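PDB 3VF1: 11R-lipoxygenase, which probably adds molecular oxygen to a polyunsaturated fatty acid, as lipoxygenases do, using a single non-heme iron under calcium control. Local coordinates for residues 176-181 and 392-397; 397-402 and 466-471; 402-407 and 427-432; 533-538 and 545-550. One frame throughout, in Å; residues are numbered along the deposited sequence.

Interaction 1 of 4, residues 176-181 and 392-397; sequences DLPGFV and HLLRCH. With FE2 (Fe (II) ion), chain E.
The end of Leu394 lies obliquely across the ring of Pro178, a methyl set against two ring carbons. Leu394 CD1 comes to 4.0 Å from Pro178 CD and 4.2 Å from Pro178 CG. The same methyl lies 4.4 Å from Leu177 CD2, so this one branch of Leu394 makes all the close approaches. With CG anti to the backbone N (chi1 175°) and chi2 near 60°, CD1 is brought to the loop, nearer than the root of the side chain would suggest. A branched aliphatic chain suits the spot: the rigid proline ring offers apolar carbons at CG and CD, and no polar atom has to be satisfied between them. Behind Leu394, the helix widens into a pi-type turn, where His392 O receives weak bonds from both Cys396 N and His397 N. That extra residue in the turn probably helps His392 and His397, five apart in sequence, to converge on one metal. His392 NE2 binds the iron at 2.3 Å and His397 NE2 at 2.2 Å, with a water and His575, Asn579 and the C-terminal Ile698 completing the site. The loop 176-181, which follows helix 148-164, thus packs against helix 369-410 on a part that does not face the metal, while helix 456-465 adds Met461 beside Leu177, Tyr465 beside Pro178 and His464 beside Leu394.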
loop_
_atom_site.group_PDB
_atom_site.type_symbol
_atom_site.label_atom_id
_atom_site.label_comp_id
_atom_site.label_asym_id
_atom_site.label_seq_id
_atom_site.Cartn_x
_atom_site.Cartn_y
_atom_site.Cartn_z
ATOM N N ASP A 176 -0.662 -5.553 19.971
ATOM C CA ASP A 176 -1.797 -5.717 19.066
ATOM C C ASP A 176 -1.566 -5.074 17.700
ATOM O O ASP A 176 -2.455 -4.423 17.152
ATOM C CB ASP A 176 -3.070 -5.153 19.703
ATOM C CG ASP A 176 -3.541 -5.976 20.885
ATOM O OD1 ASP A 176 -3.290 -7.197 20.892
ATOM O OD2 ASP A 176 -4.163 -5.404 21.804
ATOM N N LEU A 177 -0.371 -5.268 17.155
ATOM C CA LEU A 177 -0.045 -4.774 15.823
ATOM C C LEU A 177 0.937 -5.717 15.138
ATOM O O LEU A 177 1.598 -6.519 15.800
ATOM C CB LEU A 177 0.555 -3.368 15.902
ATOM C CG LEU A 177 -0.395 -2.236 16.304
ATOM C CD1 LEU A 177 0.373 -0.938 16.489
ATOM C CD2 LEU A 177 -1.496 -2.057 15.267
ATOM N N PRO A 178 1.036 -5.626 13.804
ATOM C CA PRO A 178 2.010 -6.441 13.071
ATOM C C PRO A 178 3.435 -6.077 13.465
ATOM O O PRO A 178 3.668 -4.975 13.964
ATOM C CB PRO A 178 1.761 -6.061 11.606
ATOM C CG PRO A 178 0.414 -5.420 11.578
ATOM C CD PRO A 178 0.249 -4.764 12.907
ATOM N N GLY A 179 4.375 -6.990 13.248
ATOM C CA GLY A 179 5.774 -6.698 13.492
ATOM C C GLY A 179 6.245 -5.600 12.559
ATOM O O GLY A 179 5.587 -5.300 11.563
ATOM N N PHE A 180 7.381 -4.994 12.879
ATOM C CA PHE A 180 7.922 -3.916 12.062
ATOM C C PHE A 180 9.437 -3.858 12.192
ATOM O O PHE A 180 10.011 -4.459 13.097
ATOM C CB PHE A 180 7.299 -2.577 12.464
ATOM C CG PHE A 180 7.435 -2.256 13.928
ATOM C CD1 PHE A 180 6.612 -2.861 14.863
ATOM C CD2 PHE A 180 8.379 -1.340 14.365
ATOM C CE1 PHE A 180 6.731 -2.567 16.209
ATOM C CE2 PHE A 180 8.503 -1.038 15.709
ATOM C CZ PHE A 180 7.678 -1.651 16.634
ATOM N N VAL A 181 10.083 -3.140 11.279
ATOM C CA VAL A 181 11.535 -3.018 11.298
ATOM C C VAL A 181 11.978 -2.127 12.450
ATOM O O VAL A 181 11.255 -1.215 12.853
ATOM C CB VAL A 181 12.074 -2.423 9.981
ATOM C CG1 VAL A 181 11.730 -0.942 9.880
ATOM C CG2 VAL A 181 13.578 -2.628 9.886
ATOM N N HIS A 392 -6.508 1.681 5.067
ATOM C CA HIS A 392 -5.275 2.176 4.462
ATOM C C HIS A 392 -4.038 1.836 5.282
ATOM O O HIS A 392 -3.239 0.996 4.881
ATOM C CB HIS A 392 -5.349 3.686 4.238
ATOM C CG HIS A 392 -4.107 4.265 3.636
ATOM N ND1 HIS A 392 -3.481 5.381 4.146
ATOM C CD2 HIS A 392 -3.368 3.876 2.569
ATOM C CE1 HIS A 392 -2.414 5.659 3.419
ATOM N NE2 HIS A 392 -2.322 4.759 2.455
ATOM N N LEU A 393 -3.877 2.482 6.431
ATOM C CA LEU A 393 -2.652 2.334 7.213
ATOM C C LEU A 393 -2.425 0.903 7.701
ATOM O O LEU A 393 -1.394 0.304 7.405
ATOM C CB LEU A 393 -2.645 3.313 8.391
ATOM C CG LEU A 393 -2.485 4.782 7.987
ATOM C CD1 LEU A 393 -2.588 5.700 9.198
ATOM C CD2 LEU A 393 -1.161 5.002 7.268
ATOM N N LEU A 394 -3.378 0.350 8.440
ATOM C CA LEU A 394 -3.202 -0.990 8.996
ATOM C C LEU A 394 -3.139 -2.068 7.917
ATOM O O LEU A 394 -2.135 -2.769 7.786
ATOM C CB LEU A 394 -4.325 -1.329 9.977
ATOM C CG LEU A 394 -4.266 -2.764 10.510
ATOM C CD1 LEU A 394 -2.952 -3.012 11.241
ATOM C CD2 LEU A 394 -5.449 -3.067 11.418
ATOM N N ARG A 395 -4.211 -2.194 7.144
ATOM C CA ARG A 395 -4.379 -3.341 6.257
ATOM C C ARG A 395 -3.497 -3.302 5.007
ATOM O O ARG A 395 -3.394 -4.298 4.292
ATOM C CB ARG A 395 -5.852 -3.498 5.872
ATOM C CG ARG A 395 -6.726 -3.991 7.015
ATOM C CD ARG A 395 -8.160 -4.246 6.572
ATOM N NE ARG A 395 -8.253 -5.302 5.567
ATOM C CZ ARG A 395 -8.244 -6.605 5.836
ATOM N NH1 ARG A 395 -8.133 -7.039 7.086
ATOM N NH2 ARG A 395 -8.338 -7.484 4.848
ATOM N N CYS A 396 -2.864 -2.163 4.740
ATOM C CA CYS A 396 -1.912 -2.072 3.635
ATOM C C CYS A 396 -0.494 -1.829 4.143
ATOM O O CYS A 396 0.382 -2.680 3.988
ATOM C CB CYS A 396 -2.305 -0.967 2.647
ATOM S SG CYS A 396 -3.770 -1.320 1.647
ATOM N N HIS A 397 -0.272 -0.667 4.746
ATOM C CA HIS A 397 1.065 -0.282 5.184
ATOM C C HIS A 397 1.639 -1.245 6.226
ATOM O O HIS A 397 2.673 -1.871 5.993
ATOM C CB HIS A 397 1.060 1.149 5.734
ATOM C CG HIS A 397 1.020 2.205 4.672
ATOM N ND1 HIS A 397 2.078 3.055 4.430
ATOM C CD2 HIS A 397 0.054 2.546 3.787
ATOM C CE1 HIS A 397 1.763 3.877 3.444
ATOM N NE2 HIS A 397 0.541 3.587 3.036
HETATM FE FE FE2 E . -0.264 4.838 1.473
HETATM O O HOH W 1 -0.151 7.174 1.672
#

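Interaction 2 of 4, residues 397-402 and 466-471; sequences HLMMEP and RSVTFD. With FE2 (Fe (II) ion), chain E.
Thr469 OG1 accepts the backbone N-H of Asp471 at 3.2 Å, an ST turn that spans Phe470, the residue whose ring meets Met399 of the helix. Fixing the backbone in this way probably helps set the direction in which the aromatic side chain leaves the loop. Met399 supplies the other partner. Its CG stands anti to the carbonyl carbon, beside the backbone N, and the chain then bends at both chi2 (-69°) and chi3 (-71°), folding CE round toward the loop. The methyl arrives obliquely at the ring, with Met399 CE 4.0 Å from Phe470 CE1, and the two side chains run past one another in opposite directions. Met399 CE also lies 4.5 Å from Val468 CG1, so a single methyl bridges a branched aliphatic group and an aromatic ring. A flexible, unbranched methionine suits the place, since its two bends bring CE to both Val468 and Phe470. Val550 and Val566 pack on Phe470 in turn, and Tyr465 and Tyr473 on Met399. Two residues before Met399, the iron ligand His397 points to another side of the helix. The arrangement is that of the lipoxygenase catalytic domain, in which a long central helix carries metal-binding histidines and, here, packs its other side into an apolar layer made by the surrounding loops and helices.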
loop_
_atom_site.group_PDB
_atom_site.type_symbol
_atom_site.label_atom_id
_atom_site.label_comp_id
_atom_site.label_asym_id
_atom_site.label_seq_id
_atom_site.Cartn_x
_atom_site.Cartn_y
_atom_site.Cartn_z
ATOM N N HIS A 397 -0.272 -0.667 4.746
ATOM C CA HIS A 397 1.065 -0.282 5.184
ATOM C C HIS A 397 1.639 -1.245 6.226
ATOM O O HIS A 397 2.673 -1.871 5.993
ATOM C CB HIS A 397 1.060 1.149 5.734
ATOM C CG HIS A 397 1.020 2.205 4.672
ATOM N ND1 HIS A 397 2.078 3.055 4.430
ATOM C CD2 HIS A 397 0.054 2.546 3.787
ATOM C CE1 HIS A 397 1.763 3.877 3.444
ATOM N NE2 HIS A 397 0.541 3.587 3.036
ATOM N N LEU A 398 0.972 -1.364 7.369
ATOM C CA LEU A 398 1.518 -2.119 8.494
ATOM C C LEU A 398 1.482 -3.636 8.289
ATOM O O LEU A 398 2.411 -4.337 8.684
ATOM C CB LEU A 398 0.788 -1.746 9.787
ATOM C CG LEU A 398 0.860 -0.265 10.172
ATOM C CD1 LEU A 398 0.225 -0.032 11.534
ATOM C CD2 LEU A 398 2.296 0.239 10.161
ATOM N N MET A 399 0.419 -4.144 7.675
ATOM C CA MET A 399 0.273 -5.587 7.486
ATOM C C MET A 399 1.242 -6.146 6.444
ATOM O O MET A 399 1.524 -7.344 6.434
ATOM C CB MET A 399 -1.168 -5.934 7.097
ATOM C CG MET A 399 -2.141 -5.945 8.271
ATOM S SD MET A 399 -1.854 -7.315 9.413
ATOM C CE MET A 399 -2.405 -8.712 8.435
ATOM N N MET A 400 1.755 -5.286 5.571
ATOM C CA MET A 400 2.659 -5.733 4.515
ATOM C C MET A 400 4.133 -5.569 4.884
ATOM O O MET A 400 4.995 -6.202 4.279
ATOM C CB MET A 400 2.377 -4.980 3.212
ATOM C CG MET A 400 1.088 -5.388 2.514
ATOM S SD MET A 400 1.032 -7.140 2.104
ATOM C CE MET A 400 -0.031 -7.762 3.402
ATOM N N GLU A 401 4.425 -4.728 5.870
ATOM C CA GLU A 401 5.811 -4.447 6.232
ATOM C C GLU A 401 6.578 -5.706 6.655
ATOM O O GLU A 401 7.735 -5.886 6.271
ATOM C CB GLU A 401 5.882 -3.397 7.343
ATOM C CG GLU A 401 7.297 -2.939 7.659
ATOM C CD GLU A 401 7.348 -1.928 8.786
ATOM O OE1 GLU A 401 6.281 -1.396 9.164
ATOM O OE2 GLU A 401 8.458 -1.665 9.295
ATOM N N PRO A 402 5.938 -6.581 7.447
ATOM C CA PRO A 402 6.606 -7.796 7.925
ATOM C C PRO A 402 7.226 -8.638 6.808
ATOM O O PRO A 402 8.252 -9.277 7.035
ATOM C CB PRO A 402 5.476 -8.568 8.605
ATOM C CG PRO A 402 4.528 -7.517 9.048
ATOM C CD PRO A 402 4.575 -6.457 7.993
ATOM N N ARG A 466 -6.528 -7.346 16.465
ATOM C CA ARG A 466 -6.836 -8.424 17.401
ATOM C C ARG A 466 -7.717 -9.506 16.780
ATOM O O ARG A 466 -7.675 -10.658 17.206
ATOM C CB ARG A 466 -7.516 -7.873 18.656
ATOM C CG ARG A 466 -6.557 -7.270 19.667
ATOM C CD ARG A 466 -7.204 -7.128 21.035
ATOM N NE ARG A 466 -8.258 -6.116 21.061
ATOM C CZ ARG A 466 -8.047 -4.815 21.248
ATOM N NH1 ARG A 466 -6.815 -4.348 21.417
ATOM N NH2 ARG A 466 -9.073 -3.974 21.260
ATOM N N SER A 467 -8.510 -9.137 15.778
ATOM C CA SER A 467 -9.461 -10.068 15.179
ATOM C C SER A 467 -9.136 -10.426 13.730
ATOM O O SER A 467 -9.817 -11.255 13.126
ATOM C CB SER A 467 -10.874 -9.482 15.242
ATOM O OG SER A 467 -11.317 -9.346 16.581
ATOM N N VAL A 468 -8.100 -9.811 13.169
ATOM C CA VAL A 468 -7.798 -10.007 11.756
ATOM C C VAL A 468 -7.096 -11.334 11.492
ATOM O O VAL A 468 -6.279 -11.789 12.291
ATOM C CB VAL A 468 -6.918 -8.867 11.194
ATOM C CG1 VAL A 468 -5.475 -9.009 11.668
ATOM C CG2 VAL A 468 -6.974 -8.859 9.676
ATOM N N THR A 469 -7.438 -11.957 10.370
ATOM C CA THR A 469 -6.700 -13.107 9.865
ATOM C C THR A 469 -6.479 -12.906 8.371
ATOM O O THR A 469 -7.049 -11.998 7.772
ATOM C CB THR A 469 -7.451 -14.433 10.093
ATOM O OG1 THR A 469 -8.442 -14.611 9.074
ATOM C CG2 THR A 469 -8.114 -14.453 11.463
ATOM N N PHE A 470 -5.656 -13.757 7.770
ATOM C CA PHE A 470 -5.343 -13.623 6.352
ATOM C C PHE A 470 -6.470 -14.123 5.448
ATOM O O PHE A 470 -6.402 -13.976 4.227
ATOM C CB PHE A 470 -4.032 -14.338 6.019
ATOM C CG PHE A 470 -2.833 -13.434 6.046
ATOM C CD1 PHE A 470 -2.198 -13.135 7.241
ATOM C CD2 PHE A 470 -2.347 -12.877 4.876
ATOM C CE1 PHE A 470 -1.096 -12.296 7.267
ATOM C CE2 PHE A 470 -1.247 -12.038 4.895
ATOM C CZ PHE A 470 -0.620 -11.749 6.093
ATOM N N ASP A 471 -7.507 -14.707 6.041
ATOM C CA ASP A 471 -8.686 -15.093 5.273
ATOM C C ASP A 471 -9.344 -13.857 4.668
ATOM O O ASP A 471 -9.933 -13.919 3.588
ATOM C CB ASP A 471 -9.695 -15.838 6.149
ATOM C CG ASP A 471 -9.217 -17.222 6.543
ATOM O OD1 ASP A 471 -8.230 -17.708 5.949
ATOM O OD2 ASP A 471 -9.837 -17.828 7.443
HETATM FE FE FE2 E . -0.264 4.838 1.473
HETATM O O HOH W 1 -0.151 7.174 1.672
#

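Interaction 3 of 4, residues 402-407 and 427-432; sequences PTAVSS and GIMAIN
Ile428 holds CG1 anti to its backbone N (chi1 -167°), and this leaves CG2 between the backbone N and the carbonyl carbon, aimed at Ala404. Met429 runs extended as far as SD and then bends (chi3 -68°), laying its end against the same helix. The result is a helix-helix packing inside the mainly helical catalytic domain of a lipoxygenase, with segment axes 10.3 Å apart and their directions 126° from each other. Ala404 CB meets Ile428 CG2 at 3.6 Å and Met429 CE at 4.4 Å; its small side chain lets the larger ones of the second helix close in. Beside it, Val405 CG2 touches Met429 SD at 4.1 Å, the two side chains crossing at a slant. Gly427 occupies the N-cap position with a positive phi, where a beta carbon would be pressed against the preceding carbonyl oxygen, so glycine fits well. Ile428 also approaches His397, an iron ligand, to about 6 Å between nearest side-chain atoms, and its side chain is about 9 Å from the iron, outside the first shell. Within the first helix, Thr403 O takes two donors from one residue, Ser407 OG at 2.7 Å and Ser407 N at 3.1 Å.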
loop_
_atom_site.group_PDB
_atom_site.type_symbol
_atom_site.label_atom_id
_atom_site.label_comp_id
_atom_site.label_asym_id
_atom_site.label_seq_id
_atom_site.Cartn_x
_atom_site.Cartn_y
_atom_site.Cartn_z
ATOM N N PRO A 402 5.938 -6.581 7.447
ATOM C CA PRO A 402 6.606 -7.796 7.925
ATOM C C PRO A 402 7.226 -8.638 6.808
ATOM O O PRO A 402 8.252 -9.277 7.035
ATOM C CB PRO A 402 5.476 -8.568 8.605
ATOM C CG PRO A 402 4.528 -7.517 9.048
ATOM C CD PRO A 402 4.575 -6.457 7.993
ATOM N N THR A 403 6.617 -8.638 5.625
ATOM C CA THR A 403 7.126 -9.441 4.517
ATOM C C THR A 403 8.428 -8.854 3.987
ATOM O O THR A 403 9.291 -9.584 3.502
ATOM C CB THR A 403 6.112 -9.549 3.358
ATOM O OG1 THR A 403 5.968 -8.277 2.714
ATOM C CG2 THR A 403 4.755 -10.032 3.865
ATOM N N ALA A 404 8.570 -7.536 4.084
ATOM C CA ALA A 404 9.796 -6.873 3.658
ATOM C C ALA A 404 10.919 -7.195 4.634
ATOM O O ALA A 404 12.033 -7.519 4.228
ATOM C CB ALA A 404 9.585 -5.369 3.569
ATOM N N VAL A 405 10.613 -7.112 5.925
ATOM C CA VAL A 405 11.600 -7.374 6.967
ATOM C C VAL A 405 12.068 -8.826 6.924
ATOM O O VAL A 405 13.259 -9.107 7.050
ATOM C CB VAL A 405 11.034 -7.061 8.369
ATOM C CG1 VAL A 405 12.034 -7.447 9.448
ATOM C CG2 VAL A 405 10.670 -5.588 8.477
ATOM N N SER A 406 11.127 -9.747 6.742
ATOM C CA SER A 406 11.454 -11.167 6.712
ATOM C C SER A 406 12.288 -11.512 5.481
ATOM O O SER A 406 13.127 -12.410 5.526
ATOM C CB SER A 406 10.184 -12.020 6.741
ATOM O OG SER A 406 10.514 -13.397 6.770
ATOM N N SER A 407 12.055 -10.801 4.382
ATOM C CA SER A 407 12.825 -11.016 3.163
ATOM C C SER A 407 14.305 -10.754 3.411
ATOM O O SER A 407 15.162 -11.546 3.013
ATOM C CB SER A 407 12.328 -10.109 2.036
ATOM O OG SER A 407 11.039 -10.499 1.589
ATOM N N GLY A 427 10.377 0.341 -0.559
ATOM C CA GLY A 427 9.987 1.618 0.011
ATOM C C GLY A 427 9.037 1.542 1.193
ATOM O O GLY A 427 8.760 2.561 1.826
ATOM N N ILE A 428 8.537 0.351 1.502
ATOM C CA ILE A 428 7.534 0.212 2.555
ATOM C C ILE A 428 8.118 0.458 3.946
ATOM O O ILE A 428 7.451 1.021 4.811
ATOM C CB ILE A 428 6.844 -1.171 2.518
ATOM C CG1 ILE A 428 5.595 -1.155 3.404
ATOM C CG2 ILE A 428 7.806 -2.268 2.951
ATOM C CD1 ILE A 428 4.732 -2.391 3.275
ATOM N N MET A 429 9.360 0.041 4.163
ATOM C CA MET A 429 10.007 0.244 5.457
ATOM C C MET A 429 10.269 1.725 5.715
ATOM O O MET A 429 10.058 2.218 6.824
ATOM C CB MET A 429 11.314 -0.546 5.543
ATOM C CG MET A 429 11.126 -2.003 5.938
ATOM S SD MET A 429 12.674 -2.927 6.051
ATOM C CE MET A 429 13.173 -2.970 4.335
ATOM N N ALA A 430 10.727 2.432 4.688
ATOM C CA ALA A 430 10.993 3.862 4.809
ATOM C C ALA A 430 9.734 4.635 5.194
ATOM O O ALA A 430 9.735 5.383 6.173
ATOM C CB ALA A 430 11.569 4.404 3.508
ATOM N N ILE A 431 8.662 4.453 4.426
ATOM C CA ILE A 431 7.434 5.215 4.642
ATOM C C ILE A 431 6.774 4.892 5.983
ATOM O O ILE A 431 6.211 5.775 6.628
ATOM C CB ILE A 431 6.405 4.995 3.506
ATOM C CG1 ILE A 431 5.223 5.954 3.662
ATOM C CG2 ILE A 431 5.904 3.557 3.495
ATOM C CD1 ILE A 431 5.612 7.419 3.685
ATOM N N ASN A 432 6.843 3.631 6.401
ATOM C CA ASN A 432 6.241 3.221 7.667
ATOM C C ASN A 432 7.005 3.759 8.870
ATOM O O ASN A 432 6.415 4.051 9.908
ATOM C CB ASN A 432 6.147 1.699 7.754
ATOM C CG ASN A 432 4.980 1.144 6.970
ATOM O OD1 ASN A 432 4.362 1.846 6.169
ATOM N ND2 ASN A 432 4.669 -0.124 7.198
#

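Interaction 4 of 4, residues 533-538 and 545-550; sequences DLHENG and GTDKKV
At the edge of the His535 imidazole, near the plane of the ring, sits the carbonyl oxygen of Val550, while the Asp547 carboxylate approaches the ring obliquely. The edge contact is a hydrogen bond: His535 ND1 donates to Val550 O at 2.9 Å with a fairly straight N-H...O angle of 155°. The acceptor lies only 14° out of the ring plane, so the N-H is directed close to the oxygen, though from a donor tilted out of the carbonyl plane. CG anti to the backbone N (chi1 173°), beside the carbonyl carbon, carries the ring to the loop. Asp547 OD1 comes no nearer than 4.1 Å, to His535 CE1. Beside the polar pair, Val550 CG1 packs on the helix itself, 4.2 Å from His535 CA and 4.4 Å from Leu534 CB; this branch lies against the helix backbone. Replacing His535 by a leucine would probably leave Val550 O without this donor and let this part of the loop shift against the helix. Nearby, Lys548 turns its ammonium away from the helix to meet Thr546 O at 2.9 Å, and it is further held by Tyr465 O, Val468 O and Ala541 O. The wide turn that ends helix 525-538 brings Gly538 so close to Leu534 O that a beta carbon would clash. The contact fastens the C-terminal end of this helix to the loop leading to helix 557-579, away from the iron site. Because ND1 acts as the donor, the tie needs no charge on the histidine, although Asp547 might modestly favour protonation of the ring.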
loop_
_atom_site.group_PDB
_atom_site.type_symbol
_atom_site.label_atom_id
_atom_site.label_comp_id
_atom_site.label_asym_id
_atom_site.label_seq_id
_atom_site.Cartn_x
_atom_site.Cartn_y
_atom_site.Cartn_z
ATOM N N ASP A 533 9.477 -16.971 10.142
ATOM C CA ASP A 533 9.783 -15.704 10.793
ATOM C C ASP A 533 8.551 -14.800 10.799
ATOM O O ASP A 533 8.340 -14.026 11.733
ATOM C CB ASP A 533 10.949 -15.012 10.086
ATOM C CG ASP A 533 11.614 -13.959 10.950
ATOM O OD1 ASP A 533 11.328 -13.917 12.164
ATOM O OD2 ASP A 533 12.433 -13.184 10.414
ATOM N N LEU A 534 7.740 -14.903 9.750
ATOM C CA LEU A 534 6.499 -14.142 9.661
ATOM C C LEU A 534 5.477 -14.649 10.672
ATOM O O LEU A 534 4.821 -13.860 11.355
ATOM C CB LEU A 534 5.915 -14.242 8.250
ATOM C CG LEU A 534 6.713 -13.552 7.145
ATOM C CD1 LEU A 534 6.134 -13.884 5.779
ATOM C CD2 LEU A 534 6.742 -12.049 7.367
ATOM N N HIS A 535 5.346 -15.968 10.764
ATOM C CA HIS A 535 4.374 -16.584 11.659
ATOM C C HIS A 535 4.660 -16.247 13.118
ATOM O O HIS A 535 3.739 -16.076 13.916
ATOM C CB HIS A 535 4.378 -18.103 11.479
ATOM C CG HIS A 535 3.526 -18.828 12.472
ATOM N ND1 HIS A 535 2.196 -19.113 12.247
ATOM C CD2 HIS A 535 3.813 -19.322 13.700
ATOM C CE1 HIS A 535 1.702 -19.754 13.290
ATOM N NE2 HIS A 535 2.663 -19.894 14.187
ATOM N N GLU A 536 5.939 -16.150 13.462
ATOM C CA GLU A 536 6.346 -15.972 14.852
ATOM C C GLU A 536 6.473 -14.504 15.248
ATOM O O GLU A 536 5.998 -14.101 16.308
ATOM C CB GLU A 536 7.671 -16.695 15.105
ATOM C CG GLU A 536 7.580 -18.206 14.941
ATOM C CD GLU A 536 8.920 -18.898 15.103
ATOM O OE1 GLU A 536 9.952 -18.195 15.150
ATOM O OE2 GLU A 536 8.940 -20.144 15.184
ATOM N N ASN A 537 7.112 -13.708 14.394
ATOM C CA ASN A 537 7.385 -12.310 14.717
ATOM C C ASN A 537 6.626 -11.314 13.842
ATOM O O ASN A 537 6.321 -10.206 14.280
ATOM C CB ASN A 537 8.887 -12.037 14.619
ATOM C CG ASN A 537 9.704 -12.956 15.507
ATOM O OD1 ASN A 537 9.767 -12.767 16.723
ATOM N ND2 ASN A 537 10.338 -13.954 14.903
ATOM N N GLY A 538 6.327 -11.707 12.609
ATOM C CA GLY A 538 5.659 -10.823 11.673
ATOM C C GLY A 538 4.217 -10.529 12.045
ATOM O O GLY A 538 3.745 -9.402 11.879
ATOM N N GLY A 545 -5.604 -13.690 21.375
ATOM C CA GLY A 545 -5.126 -15.013 21.019
ATOM C C GLY A 545 -5.624 -15.468 19.662
ATOM O O GLY A 545 -5.570 -16.654 19.340
ATOM N N THR A 546 -6.102 -14.524 18.856
ATOM C CA THR A 546 -6.636 -14.849 17.539
ATOM C C THR A 546 -5.513 -15.108 16.540
ATOM O O THR A 546 -4.839 -14.180 16.094
ATOM C CB THR A 546 -7.526 -13.718 16.998
ATOM O OG1 THR A 546 -8.561 -13.424 17.944
ATOM C CG2 THR A 546 -8.152 -14.118 15.667
ATOM N N ASP A 547 -5.320 -16.376 16.196
ATOM C CA ASP A 547 -4.313 -16.761 15.218
ATOM C C ASP A 547 -4.591 -16.082 13.879
ATOM O O ASP A 547 -5.733 -16.034 13.420
ATOM C CB ASP A 547 -4.291 -18.284 15.058
ATOM C CG ASP A 547 -3.373 -18.742 13.943
ATOM O OD1 ASP A 547 -2.139 -18.614 14.096
ATOM O OD2 ASP A 547 -3.886 -19.236 12.916
ATOM N N LYS A 548 -3.537 -15.562 13.257
ATOM C CA LYS A 548 -3.663 -14.778 12.032
ATOM C C LYS A 548 -3.704 -15.660 10.787
ATOM O O LYS A 548 -3.820 -15.160 9.670
ATOM C CB LYS A 548 -2.502 -13.788 11.932
ATOM C CG LYS A 548 -2.382 -12.873 13.142
ATOM C CD LYS A 548 -3.123 -11.567 12.934
ATOM C CE LYS A 548 -3.487 -10.912 14.256
ATOM N NZ LYS A 548 -4.655 -11.570 14.901
ATOM N N LYS A 549 -3.604 -16.970 10.990
ATOM C CA LYS A 549 -3.672 -17.941 9.900
ATOM C C LYS A 549 -2.546 -17.763 8.881
ATOM O O LYS A 549 -2.736 -17.982 7.684
ATOM C CB LYS A 549 -5.036 -17.886 9.209
ATOM C CG LYS A 549 -6.177 -18.329 10.104
ATOM C CD LYS A 549 -7.477 -18.467 9.332
ATOM C CE LYS A 549 -8.615 -18.904 10.241
ATOM N NZ LYS A 549 -8.356 -20.226 10.884
ATOM N N VAL A 550 -1.375 -17.365 9.366
ATOM C CA VAL A 550 -0.168 -17.398 8.552
ATOM C C VAL A 550 0.457 -18.780 8.712
ATOM O O VAL A 550 0.638 -19.249 9.835
ATOM C CB VAL A 550 0.842 -16.328 8.992
ATOM C CG1 VAL A 550 2.107 -16.412 8.147
ATOM C CG2 VAL A 550 0.222 -14.943 8.896
#

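Helix 369-410 runs through interactions 1, 2 and 3; interactions 1 and 2 share His397, and their centres lie 6 Å apart. Asn432 of interaction 3 reaches across to them, its ND2 probably donating to His397 O at 2.9 Å and to Glu401 OE1 at 2.8 Å, which would tie helix 428-438 to the backbone of an iron ligand. The outer loops are joined too: Asp176 OD2 forms a salt bridge with Arg466 NH1 at 2.9 Å, between interactions 1 and 2. Interaction 4, away from the metal, is connected by probable backbone bonds to interaction 1, Gly179 N to Gly538 O at 2.8 Å, and to interaction 2, Phe470 N to Lys548 O at 3.0 Å.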